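Local structure of Phospholipase/Carboxylesterase (Dyadobacter fermentans, 4H0C) at residues S61-Y65 against A77-A81. The protein probably hydrolyses carboxylic esters, possibly including palmitoyl thioesters on proteins, as an alpha/beta hydrolase of the phospholipase/carboxylesterase family. Residues are numbered along the deposited sequence; the frame is centred on the assembly and turned at random.
Sequences SWYPY and ALDSA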
loop_
_atom_site.group_PDB
_atom_site.type_symbol
_atom_site.label_atom_id
_atom_site.label_comp_id
_atom_site.label_asym_id
_atom_site.label_seq_id
_atom_site.Cartn_x
_atom_site.Cartn_y
_atom_site.Cartn_z
ATOM N N SER A 61 10.302 -9.391 -3.812
ATOM C CA SER A 61 8.942 -9.873 -3.650
ATOM C C SER A 61 8.566 -9.919 -2.181
ATOM O O SER A 61 9.255 -10.571 -1.374
ATOM C CB SER A 61 8.790 -11.263 -4.295
ATOM O OG SER A 61 7.477 -11.784 -4.085
ATOM N N TRP A 62 7.471 -9.227 -1.834
ATOM C CA TRP A 62 6.991 -9.175 -0.432
ATOM C C TRP A 62 6.636 -10.512 0.167
ATOM O O TRP A 62 6.881 -10.746 1.351
ATOM C CB TRP A 62 5.859 -8.155 -0.272
ATOM C CG TRP A 62 6.314 -6.773 -0.679
ATOM C CD1 TRP A 62 5.870 -5.993 -1.752
ATOM C CD2 TRP A 62 7.329 -5.962 -0.004
ATOM N NE1 TRP A 62 6.536 -4.792 -1.784
ATOM C CE2 TRP A 62 7.446 -4.718 -0.769
ATOM C CE3 TRP A 62 8.148 -6.161 1.098
ATOM C CZ2 TRP A 62 8.347 -3.704 -0.400
ATOM C CZ3 TRP A 62 9.037 -5.149 1.465
ATOM C CH2 TRP A 62 9.137 -3.948 0.722
ATOM N N TYR A 63 6.064 -11.395 -0.638
ATOM C CA TYR A 63 5.673 -12.732 -0.160
ATOM C C TYR A 63 5.571 -13.619 -1.409
ATOM O O TYR A 63 5.291 -13.105 -2.509
ATOM C CB TYR A 63 4.331 -12.661 0.644
ATOM C CG TYR A 63 3.271 -11.803 -0.013
ATOM C CD1 TYR A 63 2.490 -12.311 -1.069
ATOM C CD2 TYR A 63 3.075 -10.469 0.364
ATOM C CE1 TYR A 63 1.541 -11.516 -1.708
ATOM C CE2 TYR A 63 2.111 -9.693 -0.239
ATOM C CZ TYR A 63 1.371 -10.208 -1.293
ATOM O OH TYR A 63 0.451 -9.431 -1.924
ATOM N N PRO A 64 5.801 -14.940 -1.262
ATOM C CA PRO A 64 6.074 -15.795 -2.442
ATOM C C PRO A 64 4.921 -16.151 -3.386
ATOM O O PRO A 64 5.165 -16.428 -4.560
ATOM C CB PRO A 64 6.630 -17.082 -1.821
ATOM C CG PRO A 64 6.060 -17.093 -0.426
ATOM C CD PRO A 64 6.082 -15.645 0.002
ATOM N N TYR A 65 3.695 -16.160 -2.871
ATOM C CA TYR A 65 2.537 -16.673 -3.592
ATOM C C TYR A 65 1.473 -15.613 -3.782
ATOM O O TYR A 65 1.631 -14.481 -3.293
ATOM C CB TYR A 65 1.985 -17.879 -2.821
ATOM C CG TYR A 65 3.032 -18.958 -2.632
ATOM C CD1 TYR A 65 3.685 -19.522 -3.744
ATOM C CD2 TYR A 65 3.376 -19.417 -1.365
ATOM C CE1 TYR A 65 4.640 -20.515 -3.592
ATOM C CE2 TYR A 65 4.327 -20.419 -1.210
ATOM C CZ TYR A 65 4.956 -20.951 -2.322
ATOM O OH TYR A 65 5.902 -21.930 -2.154
ATOM N N ALA A 77 7.371 -14.553 5.550
ATOM C CA ALA A 77 7.735 -13.415 4.689
ATOM C C ALA A 77 6.763 -12.247 4.827
ATOM O O ALA A 77 7.197 -11.078 4.920
ATOM C CB ALA A 77 7.829 -13.850 3.234
ATOM N N LEU A 78 5.465 -12.556 4.881
ATOM C CA LEU A 78 4.442 -11.501 5.026
ATOM C C LEU A 78 4.622 -10.709 6.331
ATOM O O LEU A 78 4.673 -9.480 6.297
ATOM C CB LEU A 78 3.003 -12.057 4.906
ATOM C CG LEU A 78 1.890 -11.018 5.178
ATOM C CD1 LEU A 78 1.930 -9.895 4.147
ATOM C CD2 LEU A 78 0.505 -11.681 5.193
ATOM N N ASP A 79 4.742 -11.413 7.468
ATOM C CA ASP A 79 4.970 -10.762 8.755
ATOM C C ASP A 79 6.225 -9.922 8.681
ATOM O O ASP A 79 6.259 -8.808 9.208
ATOM C CB ASP A 79 5.098 -11.779 9.882
ATOM C CG ASP A 79 3.759 -12.267 10.381
ATOM O OD1 ASP A 79 2.726 -11.614 10.077
ATOM O OD2 ASP A 79 3.744 -13.308 11.093
ATOM N N SER A 80 7.253 -10.451 8.009
ATOM C CA SER A 80 8.496 -9.701 7.842
ATOM C C SER A 80 8.258 -8.438 7.012
ATOM O O SER A 80 8.806 -7.371 7.319
ATOM C CB SER A 80 9.577 -10.567 7.194
ATOM O OG SER A 80 10.836 -9.928 7.335
ATOM N N ALA A 81 7.464 -8.567 5.953
ATOM C CA ALA A 81 7.109 -7.397 5.114
ATOM C C ALA A 81 6.361 -6.342 5.952
ATOM O O ALA A 81 6.695 -5.133 5.904
ATOM C CB ALA A 81 6.303 -7.839 3.893
#
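A77 opens the helix 77-94 and meets the loop 61-65 first. Its methyl points at the loop backbone: CB of A77 lies 4.1 Å from CD of P64 and 4.2 Å from CA of Y63, and the CA atoms of Y63 and A77, at 5.3 Å, are the closest CA pair across the two segments. The carbonyl of A77 is already committed to the helix, accepting from N of A81 at 2.7 Å. Although O of W62 lies only 3.6 Å from that O of A77, it has its own donor, NE2 of H7. L78 comes next, packing against the Y63 ring; CD1 of L78 lies 4.0 Å from CD2 of Y63. S80 gives its hydroxyl a partner in the backbone N of H7, so the N-terminal segment ties to both helix and loop. One turn on from A77, A81 again aims its methyl at the loop; CB of A81 sits 3.7 Å from CE3 of W62, the short alanine side chain allowing the indole to lie close to the helix. L113 of helix 109-120 touches both W62 and A81, while the indole stacks on H29 and its NE1 hydrogen-bonds to O of H29. The join is thus apolar packing of a loop, which follows strand 50-55, onto the first turn of the helix that it leads into. It belongs to the alpha/beta-hydrolase fold: W62 touches the probable nucleophile elbow around S108, and Y63, whose OH hydrogen-bonds a citrate probably from the crystallisation liquor, lies near the likely S108-H194-D162 catalytic triad.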